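Local structure of transcriptional regulators (LACI-FAMILY TRANSCRIPTIONAL REGULATORY PROTEIN) (Corynebacterium glutamicum, 3GYB) at residues A[9-15]-A[38-44]; A[80-84]-A[241-246]; A[98-104]-A[256-261]; A[202-208]-A[267-271]. The protein probably acts as a DNA-binding transcriptional regulator of the LacI family, with a periplasmic-binding-protein-like effector domain. The contacts are given in a common frame with arbitrary orientation. Numbering follows the deposited sequence.

The four contacts are spread over a two-lobed periplasmic-binding-protein-like fold. Interactions 1 and 2 lie in one lobe, their centres about 17 Å apart. Interaction 3 lies where the chain passes between the lobes, and interaction 4 is in the other lobe. Interactions 2 and 3 touch: Ile84 O lies 2.9 Å from Val98 N, a probable hydrogen bond, and Leu241 packs on Val98 and His257. The centres of interactions 2 and 4 are about 42 Å apart. Interaction 3 is close to the magnesium site of Asp212, Asp229 and Ser231; the Asn100 side chain is about 8 Å from the ion. The Ile12 side chain of interaction 1 is about 12 Å from it.

Interaction 1: residues A[9-15]-A[38-44]; sequences AVLIDDY and LSVIDSL
This is the first parallel strand pair of a Rossmann-like beta-alpha-beta unit, formed by strand 7-12, helix 21-31 and strand 37-41. Segments 9-12 and 38-41 run parallel at 30°, with axes 4.6 Å apart. The register pairs Ala9 with Ser39, Val10 with Val40 and Leu11 with Ile41. Three hydrogen bonds hold it: Val10 N to Ser39 O (2.8 Å), Ile41 N to Val10 O (2.8 Å) and Ile12 N to Ile41 O (2.9 Å).

Side chains alternate between the faces. Val10 and Val40, both t, share one face, with Val10 CB 4.3 Å from Val40 CG2. Helix 21-31 covers Val40 there. Leu11 (m, p) and Ile41 (m, m) lie on the other face, under helix 52-57, with Leu11 CG 4.0 Å from Ile41 CB. Ile12 takes chi1 p and sets CG1 3.7 Å from Val40 CG1.

Beyond the strands the chains stay linked. Ser43, chi1 p, donates from OG to Asp13 O (2.8 Å), and Ser43 N bonds to the same oxygen (3.2 Å). Asp42, chi1 p, also bonds Ser46. Leu38 and Val40 make backbone hydrogen bonds to the second subunit, so this edge joins the dimer. Tyr15, chi1 m, brings OH to 3.1 Å from Val40 CG1. A water accepts from Tyr15 N (2.9 Å) and donates to Asp42 OD2 (2.8 Å).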
loop_
_atom_site.group_PDB
_atom_site.type_symbol
_atom_site.label_atom_id
_atom_site.label_comp_id
_atom_site.label_asym_id
_atom_site.label_seq_id
_atom_site.Cartn_x
_atom_site.Cartn_y
_atom_site.Cartn_z
ATOM N N ALA A 9 -2.374 -19.761 4.736
ATOM C CA ALA A 9 -1.746 -18.605 5.364
ATOM C C ALA A 9 -0.795 -17.974 4.356
ATOM O O ALA A 9 -0.041 -18.673 3.684
ATOM C CB ALA A 9 -0.978 -19.039 6.611
ATOM N N VAL A 10 -0.839 -16.651 4.245
ATOM C CA VAL A 10 0.032 -15.945 3.323
ATOM C C VAL A 10 0.912 -14.997 4.130
ATOM O O VAL A 10 0.411 -14.096 4.804
ATOM C CB VAL A 10 -0.791 -15.143 2.291
ATOM C CG1 VAL A 10 0.142 -14.466 1.296
ATOM C CG2 VAL A 10 -1.755 -16.076 1.563
ATOM N N LEU A 11 2.224 -15.205 4.066
ATOM C CA LEU A 11 3.156 -14.368 4.812
ATOM C C LEU A 11 3.821 -13.287 3.973
ATOM O O LEU A 11 4.451 -13.577 2.956
ATOM C CB LEU A 11 4.242 -15.237 5.463
ATOM C CG LEU A 11 3.869 -16.006 6.734
ATOM C CD1 LEU A 11 2.754 -17.008 6.457
ATOM C CD2 LEU A 11 5.105 -16.717 7.249
ATOM N N ILE A 12 3.672 -12.034 4.396
ATOM C CA ILE A 12 4.303 -10.920 3.697
ATOM C C ILE A 12 5.084 -10.136 4.738
ATOM O O ILE A 12 4.895 -10.336 5.937
ATOM C CB ILE A 12 3.277 -9.985 3.030
ATOM C CG1 ILE A 12 2.358 -9.383 4.092
ATOM C CG2 ILE A 12 2.484 -10.757 1.979
ATOM C CD1 ILE A 12 1.518 -8.227 3.577
ATOM N N ASP A 13 5.961 -9.244 4.296
ATOM C CA ASP A 13 6.758 -8.483 5.244
ATOM C C ASP A 13 6.135 -7.221 5.806
ATOM O O ASP A 13 6.089 -7.037 7.020
ATOM C CB ASP A 13 8.101 -8.081 4.628
ATOM C CG ASP A 13 9.067 -9.232 4.536
ATOM O OD1 ASP A 13 9.248 -9.928 5.554
ATOM O OD2 ASP A 13 9.647 -9.431 3.452
ATOM N N ASP A 14 5.642 -6.364 4.921
ATOM C CA ASP A 14 5.135 -5.065 5.345
ATOM C C ASP A 14 3.955 -4.575 4.503
ATOM O O ASP A 14 4.045 -4.505 3.285
ATOM C CB ASP A 14 6.327 -4.107 5.242
ATOM C CG ASP A 14 6.027 -2.707 5.711
ATOM O OD1 ASP A 14 4.869 -2.403 6.048
ATOM O OD2 ASP A 14 6.986 -1.906 5.728
ATOM N N TYR A 15 2.849 -4.233 5.159
ATOM C CA TYR A 15 1.670 -3.742 4.450
ATOM C C TYR A 15 1.956 -2.428 3.719
ATOM O O TYR A 15 1.234 -2.064 2.788
ATOM C CB TYR A 15 0.506 -3.546 5.431
ATOM C CG TYR A 15 -0.207 -4.832 5.785
ATOM C CD1 TYR A 15 -0.970 -5.505 4.830
ATOM C CD2 TYR A 15 -0.104 -5.387 7.058
ATOM C CE1 TYR A 15 -1.610 -6.703 5.133
ATOM C CE2 TYR A 15 -0.742 -6.593 7.373
ATOM C CZ TYR A 15 -1.491 -7.241 6.401
ATOM O OH TYR A 15 -2.119 -8.430 6.686
ATOM N N LEU A 38 -8.082 -17.342 2.462
ATOM C CA LEU A 38 -6.749 -16.836 2.777
ATOM C C LEU A 38 -6.700 -15.868 3.945
ATOM O O LEU A 38 -7.623 -15.094 4.155
ATOM C CB LEU A 38 -6.170 -16.111 1.560
ATOM C CG LEU A 38 -6.321 -16.754 0.181
ATOM C CD1 LEU A 38 -5.737 -15.820 -0.870
ATOM C CD2 LEU A 38 -5.625 -18.101 0.151
ATOM N N SER A 39 -5.602 -15.916 4.695
ATOM C CA SER A 39 -5.395 -14.999 5.812
ATOM C C SER A 39 -3.933 -14.577 5.749
ATOM O O SER A 39 -3.053 -15.397 5.472
ATOM C CB SER A 39 -5.698 -15.670 7.151
ATOM O OG SER A 39 -5.731 -14.698 8.188
ATOM N N VAL A 40 -3.678 -13.297 5.998
ATOM C CA VAL A 40 -2.330 -12.756 5.922
ATOM C C VAL A 40 -1.628 -12.548 7.259
ATOM O O VAL A 40 -2.219 -12.076 8.231
ATOM C CB VAL A 40 -2.333 -11.409 5.152
ATOM C CG1 VAL A 40 -0.936 -10.808 5.134
ATOM C CG2 VAL A 40 -2.821 -11.636 3.720
ATOM N N ILE A 41 -0.351 -12.914 7.279
ATOM C CA ILE A 41 0.513 -12.769 8.446
ATOM C C ILE A 41 1.661 -11.879 7.972
ATOM O O ILE A 41 2.248 -12.141 6.927
ATOM C CB ILE A 41 1.092 -14.141 8.879
ATOM C CG1 ILE A 41 -0.034 -15.079 9.325
ATOM C CG2 ILE A 41 2.133 -13.952 9.985
ATOM C CD1 ILE A 41 -0.722 -14.674 10.613
ATOM N N ASP A 42 1.980 -10.818 8.711
ATOM C CA ASP A 42 3.076 -9.955 8.292
ATOM C C ASP A 42 4.272 -10.168 9.219
ATOM O O ASP A 42 4.222 -11.011 10.116
ATOM C CB ASP A 42 2.627 -8.483 8.264
ATOM C CG ASP A 42 2.669 -7.820 9.627
ATOM O OD1 ASP A 42 2.601 -8.534 10.649
ATOM O OD2 ASP A 42 2.756 -6.571 9.668
ATOM N N SER A 43 5.354 -9.430 9.002
ATOM C CA SER A 43 6.532 -9.606 9.843
ATOM C C SER A 43 6.727 -8.487 10.861
ATOM O O SER A 43 7.685 -8.512 11.635
ATOM C CB SER A 43 7.787 -9.713 8.973
ATOM O OG SER A 43 8.093 -8.463 8.378
ATOM N N LEU A 44 5.822 -7.515 10.874
ATOM C CA LEU A 44 5.954 -6.391 11.794
ATOM C C LEU A 44 4.862 -6.274 12.853
ATOM O O LEU A 44 5.094 -5.704 13.921
ATOM C CB LEU A 44 6.006 -5.080 11.004
ATOM C CG LEU A 44 7.118 -4.913 9.969
ATOM C CD1 LEU A 44 6.903 -3.621 9.194
ATOM C CD2 LEU A 44 8.466 -4.903 10.667
HETATM O O HOH W 1 3.158 -4.361 8.074
#

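Interaction 2: residues A[80-84]-A[241-246]; sequences PPFVI and LLLSML
A helix packs on a strand here, as in layered alpha/beta folds. Strand 82-84 and helix 241-246 run nearly antiparallel, at 160°, with axes 8.1 Å apart. The nearest CA pairs are Val83 with Leu242 (6.0 Å) and Pro81 with Met245 (6.4 Å).

No hydrogen bond crosses the interface; the contact is apolar. Val83, chi1 t, points at the helix. Its CG1 lies 3.9 Å from Leu241 CD2 and its CG2 3.8 Å from Leu242 CB. Leu241 and Leu242 are both t, p. Pro81 CB meets Met245 CB at 3.9 Å, and Pro81 CG meets Leu246 CD2 (Leu246 is m, t) at 3.9 Å.

Met245 is a selenomethionine with an m, t, t side chain. Its SE is 3.4 Å from Phe82 O and 4.1 Å from Val83 CG2.

Within the helix, Ser244 OG donates to Leu241 O (2.6 Å).

Strand 82-85 lies between strands 63-67 and 97-100. Leu242 also touches Ile65 of the former, and Leu241 touches Val98 of the latter.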
loop_
_atom_site.group_PDB
_atom_site.type_symbol
_atom_site.label_atom_id
_atom_site.label_comp_id
_atom_site.label_asym_id
_atom_site.label_seq_id
_atom_site.Cartn_x
_atom_site.Cartn_y
_atom_site.Cartn_z
ATOM N N PRO A 80 3.159 -27.791 7.291
ATOM C CA PRO A 80 2.246 -28.045 6.171
ATOM C C PRO A 80 2.941 -27.716 4.854
ATOM O O PRO A 80 3.990 -27.074 4.846
ATOM C CB PRO A 80 1.083 -27.090 6.450
ATOM C CG PRO A 80 1.107 -26.945 7.942
ATOM C CD PRO A 80 2.580 -26.808 8.222
ATOM N N PRO A 81 2.367 -28.154 3.724
ATOM C CA PRO A 81 2.992 -27.860 2.430
ATOM C C PRO A 81 3.108 -26.350 2.255
ATOM O O PRO A 81 2.201 -25.610 2.640
ATOM C CB PRO A 81 2.016 -28.472 1.428
ATOM C CG PRO A 81 1.421 -29.620 2.197
ATOM C CD PRO A 81 1.177 -29.005 3.555
ATOM N N PHE A 82 4.218 -25.899 1.684
ATOM C CA PHE A 82 4.416 -24.472 1.465
ATOM C C PHE A 82 5.133 -24.172 0.158
ATOM O O PHE A 82 5.821 -25.024 -0.411
ATOM C CB PHE A 82 5.212 -23.848 2.619
ATOM C CG PHE A 82 6.646 -24.291 2.678
ATOM C CD1 PHE A 82 6.992 -25.503 3.264
ATOM C CD2 PHE A 82 7.650 -23.507 2.117
ATOM C CE1 PHE A 82 8.319 -25.930 3.290
ATOM C CE2 PHE A 82 8.979 -23.924 2.137
ATOM C CZ PHE A 82 9.313 -25.140 2.725
ATOM N N VAL A 83 4.963 -22.940 -0.306
ATOM C CA VAL A 83 5.593 -22.468 -1.525
ATOM C C VAL A 83 6.111 -21.076 -1.234
ATOM O O VAL A 83 5.414 -20.270 -0.614
ATOM C CB VAL A 83 4.589 -22.378 -2.700
ATOM C CG1 VAL A 83 5.228 -21.648 -3.876
ATOM C CG2 VAL A 83 4.161 -23.774 -3.128
ATOM N N ILE A 84 7.341 -20.807 -1.653
ATOM C CA ILE A 84 7.936 -19.494 -1.463
ATOM C C ILE A 84 7.592 -18.715 -2.730
ATOM O O ILE A 84 7.882 -19.163 -3.841
ATOM C CB ILE A 84 9.467 -19.605 -1.286
ATOM C CG1 ILE A 84 9.775 -20.432 -0.032
ATOM C CG2 ILE A 84 10.088 -18.219 -1.161
ATOM C CD1 ILE A 84 11.237 -20.785 0.128
ATOM N N LEU A 241 1.305 -24.493 -7.870
ATOM C CA LEU A 241 2.336 -25.334 -7.264
ATOM C C LEU A 241 1.898 -25.857 -5.899
ATOM O O LEU A 241 2.075 -27.037 -5.591
ATOM C CB LEU A 241 3.655 -24.559 -7.127
ATOM C CG LEU A 241 4.859 -25.344 -6.592
ATOM C CD1 LEU A 241 5.190 -26.479 -7.547
ATOM C CD2 LEU A 241 6.066 -24.422 -6.430
ATOM N N LEU A 242 1.327 -24.983 -5.076
ATOM C CA LEU A 242 0.868 -25.401 -3.760
ATOM C C LEU A 242 -0.240 -26.443 -3.896
ATOM O O LEU A 242 -0.254 -27.435 -3.172
ATOM C CB LEU A 242 0.353 -24.201 -2.965
ATOM C CG LEU A 242 -0.097 -24.503 -1.532
ATOM C CD1 LEU A 242 1.072 -25.049 -0.724
ATOM C CD2 LEU A 242 -0.630 -23.238 -0.894
ATOM N N LEU A 243 -1.167 -26.210 -4.824
ATOM C CA LEU A 243 -2.265 -27.144 -5.045
ATOM C C LEU A 243 -1.741 -28.524 -5.420
ATOM O O LEU A 243 -2.311 -29.540 -5.017
ATOM C CB LEU A 243 -3.198 -26.635 -6.148
ATOM C CG LEU A 243 -4.139 -25.479 -5.802
ATOM C CD1 LEU A 243 -4.847 -25.016 -7.061
ATOM C CD2 LEU A 243 -5.153 -25.929 -4.753
ATOM N N SER A 244 -0.654 -28.563 -6.185
ATOM C CA SER A 244 -0.082 -29.843 -6.606
ATOM C C SER A 244 0.462 -30.604 -5.402
ATOM O O SER A 244 0.523 -31.834 -5.419
ATOM C CB SER A 244 1.017 -29.635 -7.652
ATOM O OG SER A 244 2.199 -29.111 -7.070
HETATM N N MSE A 245 0.868 -29.878 -4.364
HETATM C CA MSE A 245 1.375 -30.511 -3.148
HETATM C C MSE A 245 0.217 -30.943 -2.249
HETATM O O MSE A 245 0.265 -32.002 -1.625
HETATM C CB MSE A 245 2.270 -29.550 -2.359
HETATM C CG MSE A 245 3.502 -29.065 -3.084
HETATM SE SE MSE A 245 4.395 -27.690 -2.056
HETATM C CE MSE A 245 5.937 -27.472 -3.176
ATOM N N LEU A 246 -0.823 -30.117 -2.185
ATOM C CA LEU A 246 -1.999 -30.403 -1.367
ATOM C C LEU A 246 -2.792 -31.601 -1.886
ATOM O O LEU A 246 -3.459 -32.300 -1.119
ATOM C CB LEU A 246 -2.908 -29.171 -1.303
ATOM C CG LEU A 246 -2.287 -27.958 -0.603
ATOM C CD1 LEU A 246 -3.192 -26.735 -0.730
ATOM C CD2 LEU A 246 -2.048 -28.298 0.865
#

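Interaction 3: residues A[98-104]-A[256-261]; sequences VANDDFR and MHTLQP
Segment 98-104 is a strand (98-100) that turns at Asp101 into a helix starting at 102. Segment 256-261 is mostly extended, with strand residues 258-259. The two run parallel, pairing Ala99 with Thr258 and Asn100 with Leu259 (CA-CA 5.2 and 4.3 Å). The hydrogen bonds are Ala99 N to His257 O (3.0 Å), Leu259 N to Ala99 O (2.9 Å) and Asp101 N to Leu259 O (3.0 Å). CA-H...O contacts reinforce them, such as Asn100 CA to Leu259 O at 3.1 Å.

Val98, chi1 t, packs CG1 3.6 Å from Leu259 CD1. Leu259 also touches Val234 of helix 231-246. Thr258, chi1 m, sets CG2 4.0 Å from Asp101 CB, while its OG1 bonds Arg88. Asp101, chi1 t, is the N-cap of helix 102-115: its OD1 accepts from Arg104 N at 3.0 Å. Pro261 fits under this turn, with CG 3.5 Å from Asp101 O and 4.0 Å from Arg104 CG. Arg104 (t, p, t) also has CG 3.8 Å from Gln260 NE2, and its guanidinium pairs with Glu107.

The Asn100 side chain is about 4 Å from that of the magnesium ligand Asp229. Strands 97-100 and 258-264 leave one lobe side by side, an arrangement consistent with the interlobe hinge of LacI-type periplasmic-binding-protein-like folds.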
loop_
_atom_site.group_PDB
_atom_site.type_symbol
_atom_site.label_atom_id
_atom_site.label_comp_id
_atom_site.label_asym_id
_atom_site.label_seq_id
_atom_site.Cartn_x
_atom_site.Cartn_y
_atom_site.Cartn_z
ATOM N N VAL A 98 8.496 -19.898 -6.590
ATOM C CA VAL A 98 8.056 -19.297 -7.840
ATOM C C VAL A 98 8.434 -17.830 -7.687
ATOM O O VAL A 98 8.049 -17.191 -6.710
ATOM C CB VAL A 98 6.525 -19.391 -8.027
ATOM C CG1 VAL A 98 6.125 -18.694 -9.322
ATOM C CG2 VAL A 98 6.080 -20.854 -8.051
ATOM N N ALA A 99 9.204 -17.307 -8.632
ATOM C CA ALA A 99 9.627 -15.915 -8.579
ATOM C C ALA A 99 10.046 -15.448 -9.958
ATOM O O ALA A 99 10.267 -16.256 -10.859
ATOM C CB ALA A 99 10.797 -15.756 -7.610
ATOM N N ASN A 100 10.149 -14.138 -10.132
ATOM C CA ASN A 100 10.581 -13.617 -11.413
ATOM C C ASN A 100 12.100 -13.702 -11.414
ATOM O O ASN A 100 12.713 -13.970 -10.380
ATOM C CB ASN A 100 10.113 -12.164 -11.593
ATOM C CG ASN A 100 11.039 -11.154 -10.936
ATOM O OD1 ASN A 100 11.514 -11.352 -9.816
ATOM N ND2 ASN A 100 11.280 -10.050 -11.627
ATOM N N ASP A 101 12.704 -13.502 -12.577
ATOM C CA ASP A 101 14.152 -13.540 -12.688
ATOM C C ASP A 101 14.679 -12.147 -12.339
ATOM O O ASP A 101 14.649 -11.249 -13.177
ATOM C CB ASP A 101 14.551 -13.895 -14.118
ATOM C CG ASP A 101 16.034 -14.128 -14.267
ATOM O OD1 ASP A 101 16.818 -13.531 -13.499
ATOM O OD2 ASP A 101 16.412 -14.902 -15.169
ATOM N N ASP A 102 15.152 -11.978 -11.106
ATOM C CA ASP A 102 15.671 -10.689 -10.645
ATOM C C ASP A 102 16.909 -10.234 -11.398
ATOM O O ASP A 102 17.115 -9.038 -11.602
ATOM C CB ASP A 102 15.993 -10.741 -9.152
ATOM C CG ASP A 102 14.752 -10.758 -8.295
ATOM O OD1 ASP A 102 13.908 -9.850 -8.467
ATOM O OD2 ASP A 102 14.623 -11.672 -7.455
ATOM N N PHE A 103 17.750 -11.183 -11.795
ATOM C CA PHE A 103 18.949 -10.821 -12.533
ATOM C C PHE A 103 18.553 -10.188 -13.861
ATOM O O PHE A 103 19.086 -9.149 -14.250
ATOM C CB PHE A 103 19.817 -12.058 -12.764
ATOM C CG PHE A 103 20.377 -12.642 -11.499
ATOM C CD1 PHE A 103 21.271 -11.914 -10.721
ATOM C CD2 PHE A 103 20.000 -13.913 -11.077
ATOM C CE1 PHE A 103 21.782 -12.442 -9.539
ATOM C CE2 PHE A 103 20.507 -14.449 -9.895
ATOM C CZ PHE A 103 21.399 -13.713 -9.126
ATOM N N ARG A 104 17.597 -10.809 -14.544
ATOM C CA ARG A 104 17.120 -10.304 -15.824
ATOM C C ARG A 104 16.413 -8.958 -15.653
ATOM O O ARG A 104 16.637 -8.027 -16.426
ATOM C CB ARG A 104 16.167 -11.319 -16.461
ATOM C CG ARG A 104 15.496 -10.853 -17.749
ATOM C CD ARG A 104 16.507 -10.443 -18.808
ATOM N NE ARG A 104 15.846 -10.042 -20.045
ATOM C CZ ARG A 104 16.404 -9.285 -20.983
ATOM N NH1 ARG A 104 17.644 -8.840 -20.831
ATOM N NH2 ARG A 104 15.718 -8.966 -22.074
HETATM N N MSE A 256 5.309 -22.747 -14.010
HETATM C CA MSE A 256 6.476 -21.915 -14.300
HETATM C C MSE A 256 7.065 -21.490 -12.955
HETATM O O MSE A 256 6.426 -20.765 -12.195
HETATM C CB MSE A 256 6.086 -20.670 -15.084
HETATM C CG MSE A 256 5.481 -20.931 -16.457
HETATM SE SE MSE A 256 6.695 -21.835 -17.609
HETATM C CE MSE A 256 7.983 -20.431 -17.806
ATOM N N HIS A 257 8.289 -21.931 -12.676
ATOM C CA HIS A 257 8.962 -21.590 -11.426
ATOM C C HIS A 257 9.681 -20.245 -11.520
ATOM O O HIS A 257 9.887 -19.575 -10.516
ATOM C CB HIS A 257 9.958 -22.686 -11.062
ATOM C CG HIS A 257 9.311 -23.945 -10.580
ATOM N ND1 HIS A 257 9.094 -24.198 -9.243
ATOM C CD2 HIS A 257 8.787 -24.998 -11.252
ATOM C CE1 HIS A 257 8.459 -25.349 -9.111
ATOM N NE2 HIS A 257 8.259 -25.855 -10.315
ATOM N N THR A 258 10.078 -19.868 -12.729
ATOM C CA THR A 258 10.770 -18.600 -12.933
ATOM C C THR A 258 10.047 -17.821 -14.021
ATOM O O THR A 258 9.999 -18.249 -15.174
ATOM C CB THR A 258 12.242 -18.820 -13.351
ATOM O OG1 THR A 258 12.919 -19.564 -12.330
ATOM C CG2 THR A 258 12.952 -17.486 -13.541
ATOM N N LEU A 259 9.465 -16.684 -13.649
ATOM C CA LEU A 259 8.744 -15.867 -14.611
ATOM C C LEU A 259 9.601 -14.722 -15.122
ATOM O O LEU A 259 10.464 -14.215 -14.412
ATOM C CB LEU A 259 7.449 -15.334 -13.992
ATOM C CG LEU A 259 6.393 -16.431 -13.825
ATOM C CD1 LEU A 259 6.369 -16.909 -12.383
ATOM C CD2 LEU A 259 5.034 -15.904 -14.246
ATOM N N GLN A 260 9.361 -14.322 -16.364
ATOM C CA GLN A 260 10.131 -13.244 -16.963
ATOM C C GLN A 260 9.608 -11.855 -16.624
ATOM O O GLN A 260 8.409 -11.587 -16.709
ATOM C CB GLN A 260 10.171 -13.405 -18.485
ATOM C CG GLN A 260 10.890 -14.658 -18.947
ATOM C CD GLN A 260 12.299 -14.737 -18.404
ATOM O OE1 GLN A 260 12.682 -15.733 -17.785
ATOM N NE2 GLN A 260 13.083 -13.688 -18.632
ATOM N N PRO A 261 10.511 -10.955 -16.217
ATOM C CA PRO A 261 10.106 -9.587 -15.883
ATOM C C PRO A 261 10.095 -8.784 -17.181
ATOM O O PRO A 261 10.572 -9.257 -18.216
ATOM C CB PRO A 261 11.198 -9.138 -14.927
ATOM C CG PRO A 261 12.416 -9.793 -15.512
ATOM C CD PRO A 261 11.913 -11.195 -15.826
#

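Interaction 4: residues A[202-208]-A[267-271]; sequences VPEDLSI and GTCAP
A segment close to the C-terminal end of the chain, 267-271, lies along the start of strand 207-211 in this periplasmic-binding-protein-like fold. A turn with a cis peptide before Pro203 leads into that strand; segment 267-271 is irregular. The nearest CA pairs are Pro203 with Thr268 (4.9 Å) and Ser207 with Cys269 (4.3 Å).

Gly267 comes first, its O lying 3.1 Å from Pro203 CD. Thr268 then bonds through both its backbone and its side chain. Its O accepts from Ile208 N (2.8 Å) and also lies 3.6 Å from Val202 CG1. Its OG1, with chi1 p, donates to Ile208 O (2.7 Å), and also bonds Thr225 N. Cys269 CA lies 3.4 Å from Ser207 OG; its side chain, chi1 m, puts SG 3.5 Å from Ile208 O.

Ala270 follows, with its CB 3.6 Å from Pro203 CB. Its O is held by His118, which also touches Ser207. Ser207, chi1 m, turns its hydroxyl to the tail, and Ala270 N donates to Ser207 OG at 3.0 Å.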
loop_
_atom_site.group_PDB
_atom_site.type_symbol
_atom_site.label_atom_id
_atom_site.label_comp_id
_atom_site.label_asym_id
_atom_site.label_seq_id
_atom_site.Cartn_x
_atom_site.Cartn_y
_atom_site.Cartn_z
ATOM N N VAL A 202 11.670 15.481 -12.640
ATOM C CA VAL A 202 11.755 14.094 -13.073
ATOM C C VAL A 202 10.751 13.994 -14.216
ATOM O O VAL A 202 9.574 14.279 -14.025
ATOM C CB VAL A 202 11.357 13.121 -11.937
ATOM C CG1 VAL A 202 11.307 11.700 -12.467
ATOM C CG2 VAL A 202 12.368 13.221 -10.787
ATOM N N PRO A 203 11.188 13.547 -15.408
ATOM C CA PRO A 203 12.528 13.104 -15.807
ATOM C C PRO A 203 13.475 14.142 -16.418
ATOM O O PRO A 203 14.612 13.808 -16.754
ATOM C CB PRO A 203 12.215 12.004 -16.802
ATOM C CG PRO A 203 11.076 12.634 -17.581
ATOM C CD PRO A 203 10.218 13.297 -16.495
ATOM N N GLU A 204 13.024 15.385 -16.566
ATOM C CA GLU A 204 13.856 16.411 -17.192
ATOM C C GLU A 204 15.281 16.518 -16.657
ATOM O O GLU A 204 16.229 16.672 -17.434
ATOM C CB GLU A 204 13.179 17.781 -17.103
ATOM C CG GLU A 204 11.953 17.952 -18.001
ATOM C CD GLU A 204 10.730 17.210 -17.496
ATOM O OE1 GLU A 204 10.703 16.839 -16.307
ATOM O OE2 GLU A 204 9.782 17.013 -18.289
ATOM N N ASP A 205 15.438 16.442 -15.341
ATOM C CA ASP A 205 16.764 16.539 -14.734
ATOM C C ASP A 205 17.293 15.194 -14.257
ATOM O O ASP A 205 18.477 14.889 -14.412
ATOM C CB ASP A 205 16.748 17.496 -13.540
ATOM C CG ASP A 205 16.390 18.913 -13.931
ATOM O OD1 ASP A 205 16.892 19.387 -14.970
ATOM O OD2 ASP A 205 15.616 19.551 -13.194
ATOM N N LEU A 206 16.409 14.386 -13.687
ATOM C CA LEU A 206 16.804 13.091 -13.141
ATOM C C LEU A 206 15.852 11.979 -13.562
ATOM O O LEU A 206 14.638 12.145 -13.477
ATOM C CB LEU A 206 16.826 13.188 -11.612
ATOM C CG LEU A 206 17.133 11.931 -10.791
ATOM C CD1 LEU A 206 18.610 11.591 -10.915
ATOM C CD2 LEU A 206 16.779 12.174 -9.336
ATOM N N SER A 207 16.402 10.855 -14.022
ATOM C CA SER A 207 15.581 9.710 -14.412
ATOM C C SER A 207 15.529 8.722 -13.253
ATOM O O SER A 207 16.530 8.519 -12.564
ATOM C CB SER A 207 16.165 8.998 -15.639
ATOM O OG SER A 207 15.852 9.693 -16.838
ATOM N N ILE A 208 14.361 8.126 -13.029
ATOM C CA ILE A 208 14.198 7.147 -11.961
ATOM C C ILE A 208 13.385 5.953 -12.445
ATOM O O ILE A 208 12.311 6.113 -13.021
ATOM C CB ILE A 208 13.468 7.750 -10.729
ATOM C CG1 ILE A 208 14.349 8.815 -10.066
ATOM C CG2 ILE A 208 13.140 6.645 -9.726
ATOM C CD1 ILE A 208 13.663 9.569 -8.931
ATOM N N GLY A 267 6.368 7.789 -16.930
ATOM C CA GLY A 267 6.930 9.121 -17.100
ATOM C C GLY A 267 8.148 9.561 -16.320
ATOM O O GLY A 267 8.492 10.742 -16.353
ATOM N N THR A 268 8.827 8.638 -15.653
ATOM C CA THR A 268 9.973 9.034 -14.844
ATOM C C THR A 268 11.373 8.868 -15.435
ATOM O O THR A 268 12.364 9.099 -14.744
ATOM C CB THR A 268 9.923 8.339 -13.477
ATOM O OG1 THR A 268 9.848 6.925 -13.666
ATOM C CG2 THR A 268 8.704 8.814 -12.678
ATOM N N CYS A 269 11.460 8.476 -16.703
ATOM C CA CYS A 269 12.754 8.335 -17.368
ATOM C C CYS A 269 12.732 9.138 -18.661
ATOM O O CYS A 269 11.671 9.349 -19.250
ATOM C CB CYS A 269 13.059 6.865 -17.694
ATOM S SG CYS A 269 13.613 5.867 -16.286
ATOM N N ALA A 270 13.906 9.589 -19.090
ATOM C CA ALA A 270 14.030 10.355 -20.323
ATOM C C ALA A 270 15.455 10.208 -20.843
ATOM O O ALA A 270 16.370 9.895 -20.082
ATOM C CB ALA A 270 13.707 11.822 -20.068
ATOM N N PRO A 271 15.661 10.425 -22.151
ATOM C CA PRO A 271 17.001 10.302 -22.728
ATOM C C PRO A 271 17.969 11.394 -22.286
ATOM O O PRO A 271 17.568 12.533 -22.035
ATOM C CB PRO A 271 16.732 10.331 -24.232
ATOM C CG PRO A 271 15.521 11.204 -24.335
ATOM C CD PRO A 271 14.661 10.705 -23.196
#